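Local structure of prolyl-ACP dehydrogenase (Oscillatoria sp., 4IRN) at residues L120-N125 and Y193-T198. The protein probably oxidises the prolyl group carried on an acyl carrier protein in anatoxin-a biosynthesis, using FAD as cofactor in an acyl-CoA dehydrogenase fold. Sequence-based numbering, arbitrary orientation.
With FAD (flavin-adenine dinucleotide), chain I.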
loop_
_atom_site.group_PDB
_atom_site.type_symbol
_atom_site.label_atom_id
_atom_site.label_comp_id
_atom_site.label_asym_id
_atom_site.label_seq_id
_atom_site.Cartn_x
_atom_site.Cartn_y
_atom_site.Cartn_z
ATOM N N LEU A 120 -16.343 -21.011 -15.917
ATOM C CA LEU A 120 -17.226 -21.047 -17.088
ATOM C C LEU A 120 -17.213 -19.678 -17.748
ATOM O O LEU A 120 -17.034 -19.591 -18.966
ATOM C CB LEU A 120 -18.665 -21.457 -16.699
ATOM C CG LEU A 120 -19.739 -21.424 -17.809
ATOM C CD1 LEU A 120 -19.734 -22.698 -18.659
ATOM C CD2 LEU A 120 -21.103 -21.204 -17.220
ATOM N N ILE A 121 -17.356 -18.615 -16.927
ATOM C CA ILE A 121 -17.327 -17.218 -17.353
ATOM C C ILE A 121 -16.018 -16.921 -18.127
ATOM O O ILE A 121 -16.074 -16.332 -19.211
ATOM C CB ILE A 121 -17.551 -16.268 -16.143
ATOM C CG1 ILE A 121 -18.986 -16.414 -15.564
ATOM C CG2 ILE A 121 -17.260 -14.827 -16.533
ATOM C CD1 ILE A 121 -19.178 -15.909 -14.105
ATOM N N PHE A 122 -14.858 -17.368 -17.585
ATOM C CA PHE A 122 -13.549 -17.184 -18.217
ATOM C C PHE A 122 -13.473 -17.933 -19.555
ATOM O O PHE A 122 -13.024 -17.350 -20.545
ATOM C CB PHE A 122 -12.401 -17.565 -17.259
ATOM C CG PHE A 122 -11.040 -17.748 -17.896
ATOM C CD1 PHE A 122 -10.416 -16.700 -18.568
ATOM C CD2 PHE A 122 -10.368 -18.962 -17.803
ATOM C CE1 PHE A 122 -9.169 -16.882 -19.167
ATOM C CE2 PHE A 122 -9.108 -19.133 -18.381
ATOM C CZ PHE A 122 -8.517 -18.094 -19.054
ATOM N N ALA A 123 -13.944 -19.201 -19.584
ATOM C CA ALA A 123 -13.960 -20.071 -20.772
ATOM C C ALA A 123 -14.785 -19.465 -21.923
ATOM O O ALA A 123 -14.359 -19.519 -23.081
ATOM C CB ALA A 123 -14.501 -21.440 -20.404
ATOM N N MET A 124 -15.943 -18.862 -21.595
ATOM C CA MET A 124 -16.831 -18.213 -22.556
ATOM C C MET A 124 -16.242 -16.900 -23.103
ATOM O O MET A 124 -16.348 -16.637 -24.300
ATOM C CB MET A 124 -18.213 -17.964 -21.926
ATOM C CG MET A 124 -19.115 -19.188 -21.923
ATOM S SD MET A 124 -20.782 -18.947 -21.246
ATOM C CE MET A 124 -20.422 -18.105 -19.676
ATOM N N ASN A 125 -15.635 -16.078 -22.218
ATOM C CA ASN A 125 -15.020 -14.797 -22.576
ATOM C C ASN A 125 -13.801 -14.980 -23.471
ATOM O O ASN A 125 -13.578 -14.165 -24.370
ATOM C CB ASN A 125 -14.727 -13.957 -21.344
ATOM C CG ASN A 125 -15.942 -13.168 -20.905
ATOM O OD1 ASN A 125 -16.196 -12.051 -21.370
ATOM N ND2 ASN A 125 -16.772 -13.761 -20.059
ATOM N N TYR A 193 -0.566 -23.593 -22.243
ATOM C CA TYR A 193 -1.775 -22.855 -21.823
ATOM C C TYR A 193 -2.732 -22.538 -22.993
ATOM O O TYR A 193 -2.617 -21.478 -23.613
ATOM C CB TYR A 193 -1.473 -21.580 -20.994
ATOM C CG TYR A 193 -0.397 -21.752 -19.945
ATOM C CD1 TYR A 193 -0.601 -22.569 -18.838
ATOM C CD2 TYR A 193 0.819 -21.084 -20.048
ATOM C CE1 TYR A 193 0.395 -22.746 -17.877
ATOM C CE2 TYR A 193 1.816 -21.240 -19.086
ATOM C CZ TYR A 193 1.598 -22.066 -17.998
ATOM O OH TYR A 193 2.583 -22.222 -17.051
ATOM N N VAL A 194 -3.654 -23.460 -23.306
ATOM C CA VAL A 194 -4.626 -23.260 -24.385
ATOM C C VAL A 194 -6.035 -23.448 -23.800
ATOM O O VAL A 194 -6.543 -24.568 -23.766
ATOM C CB VAL A 194 -4.347 -24.156 -25.638
ATOM C CG1 VAL A 194 -5.308 -23.836 -26.777
ATOM C CG2 VAL A 194 -2.903 -24.032 -26.117
ATOM N N THR A 195 -6.653 -22.348 -23.318
ATOM C CA THR A 195 -8.003 -22.375 -22.727
ATOM C C THR A 195 -8.991 -22.999 -23.714
ATOM O O THR A 195 -8.991 -22.628 -24.890
ATOM C CB THR A 195 -8.429 -20.978 -22.233
ATOM O OG1 THR A 195 -7.448 -20.478 -21.326
ATOM C CG2 THR A 195 -9.784 -20.982 -21.544
ATOM N N ASN A 196 -9.783 -23.989 -23.237
ATOM C CA ASN A 196 -10.805 -24.735 -23.994
ATOM C C ASN A 196 -10.255 -25.795 -24.971
ATOM O O ASN A 196 -11.046 -26.470 -25.633
ATOM C CB ASN A 196 -11.819 -23.792 -24.693
ATOM C CG ASN A 196 -12.530 -22.822 -23.774
ATOM O OD1 ASN A 196 -12.887 -23.150 -22.630
ATOM N ND2 ASN A 196 -12.787 -21.611 -24.270
ATOM N N GLY A 197 -8.929 -25.939 -25.032
ATOM C CA GLY A 197 -8.223 -26.861 -25.918
ATOM C C GLY A 197 -8.791 -28.269 -26.021
ATOM O O GLY A 197 -8.995 -28.772 -27.128
ATOM N N THR A 198 -9.065 -28.906 -24.870
ATOM C CA THR A 198 -9.602 -30.268 -24.790
ATOM C C THR A 198 -11.070 -30.426 -25.272
ATOM O O THR A 198 -11.532 -31.550 -25.472
ATOM C CB THR A 198 -9.373 -30.870 -23.389
ATOM O OG1 THR A 198 -9.571 -29.870 -22.395
ATOM C CG2 THR A 198 -7.990 -31.475 -23.240
HETATM P PA FAD I . 6.650 -14.920 -18.265
HETATM O O1A FAD I . 6.149 -14.237 -19.476
HETATM O O2A FAD I . 7.594 -16.109 -18.336
HETATM O O5B FAD I . 7.437 -13.891 -17.364
HETATM C C5B FAD I . 7.915 -14.287 -16.068
HETATM C C4B FAD I . 7.717 -13.133 -15.123
HETATM O O4B FAD I . 8.606 -12.064 -15.484
HETATM C C3B FAD I . 6.297 -12.569 -15.070
HETATM O O3B FAD I . 5.785 -12.706 -13.753
HETATM C C2B FAD I . 6.411 -11.102 -15.515
HETATM O O2B FAD I . 5.871 -10.250 -14.517
HETATM C C1B FAD I . 7.915 -10.834 -15.604
HETATM N N9A FAD I . 8.335 -10.174 -16.840
HETATM C C8A FAD I . 8.518 -10.762 -18.064
HETATM N N7A FAD I . 8.843 -9.920 -19.016
HETATM C C5A FAD I . 8.878 -8.693 -18.379
HETATM C C6A FAD I . 9.151 -7.381 -18.841
HETATM N N6A FAD I . 9.461 -7.087 -20.105
HETATM N N1A FAD I . 9.082 -6.373 -17.945
HETATM C C2A FAD I . 8.778 -6.661 -16.677
HETATM N N3A FAD I . 8.519 -7.852 -16.128
HETATM C C4A FAD I . 8.574 -8.833 -17.031
HETATM N N1 FAD I . -2.176 -17.969 -23.595
HETATM C C2 FAD I . -2.695 -18.214 -24.846
HETATM O O2 FAD I . -2.046 -17.952 -25.859
HETATM N N3 FAD I . -3.957 -18.787 -24.983
HETATM C C4 FAD I . -4.783 -19.156 -23.948
HETATM O O4 FAD I . -5.881 -19.657 -24.190
HETATM C C4X FAD I . -4.232 -18.906 -22.616
HETATM N N5 FAD I . -4.947 -19.264 -21.572
HETATM C C5X FAD I . -4.384 -19.081 -20.309
HETATM C C6 FAD I . -5.134 -19.455 -19.190
HETATM C C7 FAD I . -4.643 -19.283 -17.900
HETATM C C7M FAD I . -5.519 -19.613 -16.719
HETATM C C8 FAD I . -3.352 -18.741 -17.719
HETATM C C8M FAD I . -2.773 -18.526 -16.345
HETATM C C9 FAD I . -2.597 -18.385 -18.829
HETATM C C9A FAD I . -3.085 -18.535 -20.124
HETATM N N10 FAD I . -2.344 -18.162 -21.281
HETATM C C10 FAD I . -2.892 -18.315 -22.529
HETATM C "C1'" FAD I . -0.950 -17.691 -21.119
HETATM C "C2'" FAD I . -0.932 -16.362 -20.378
HETATM O "O2'" FAD I . -1.290 -15.279 -21.233
HETATM C "C3'" FAD I . 0.424 -16.139 -19.709
HETATM O "O3'" FAD I . 0.260 -16.164 -18.294
HETATM C "C4'" FAD I . 1.129 -14.845 -20.118
HETATM O "O4'" FAD I . 1.347 -14.834 -21.531
HETATM C "C5'" FAD I . 2.405 -14.588 -19.338
HETATM O "O5'" FAD I . 3.404 -15.566 -19.668
HETATM P P FAD I . 4.180 -16.345 -18.495
HETATM O O1P FAD I . 3.276 -16.690 -17.372
HETATM O O2P FAD I . 4.794 -17.409 -19.373
HETATM O O3P FAD I . 5.283 -15.536 -17.664
#
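At the flavin end of the FAD site, Phe122 and Ala123 of helix 118-138 pack against Thr195 and Asn196, in the loop between strands 184-191 and 202-208. Thr195 OG1 meets both the flavin and the phenyl ring: it donates to FAD N5 at 2.8 Å and lies obliquely 3.5 Å from Phe122 CZ. A chi1 of -55° sets OG1 beside the backbone N and the methyl CG2 anti to it, 3.7 Å from Phe122 CE2. Phe122 swings out from the helix with CG anti to its own N (chi1 165°), which carries CZ to within 3.6 Å of FAD C6; the flavin atom lies near the phenyl plane, at the ring edge. Thr195 N donates a hydrogen bond to FAD O4 at 2.9 Å, so that N5 and O4 are both engaged by one residue. In the acyl-CoA dehydrogenase fold this is where the N-terminal helical domain meets the middle β-domain, and the flavin ring system lies beside the junction. A type II beta turn, Val194 to Gly197, closed by Gly197 N to Val194 O, has Thr195 and Asn196 at its corners. From the second corner Asn196 ND2 donates to Ala123 O at 2.9 Å; the bond is nearly straight (N-H...O 166°), with the acceptor close to the amide plane but ND2 tilted out of the carbonyl plane. OD1 rests 3.2 Å from Ala123 CB, and Trp77 of helix 74-83 also packs against Ala123.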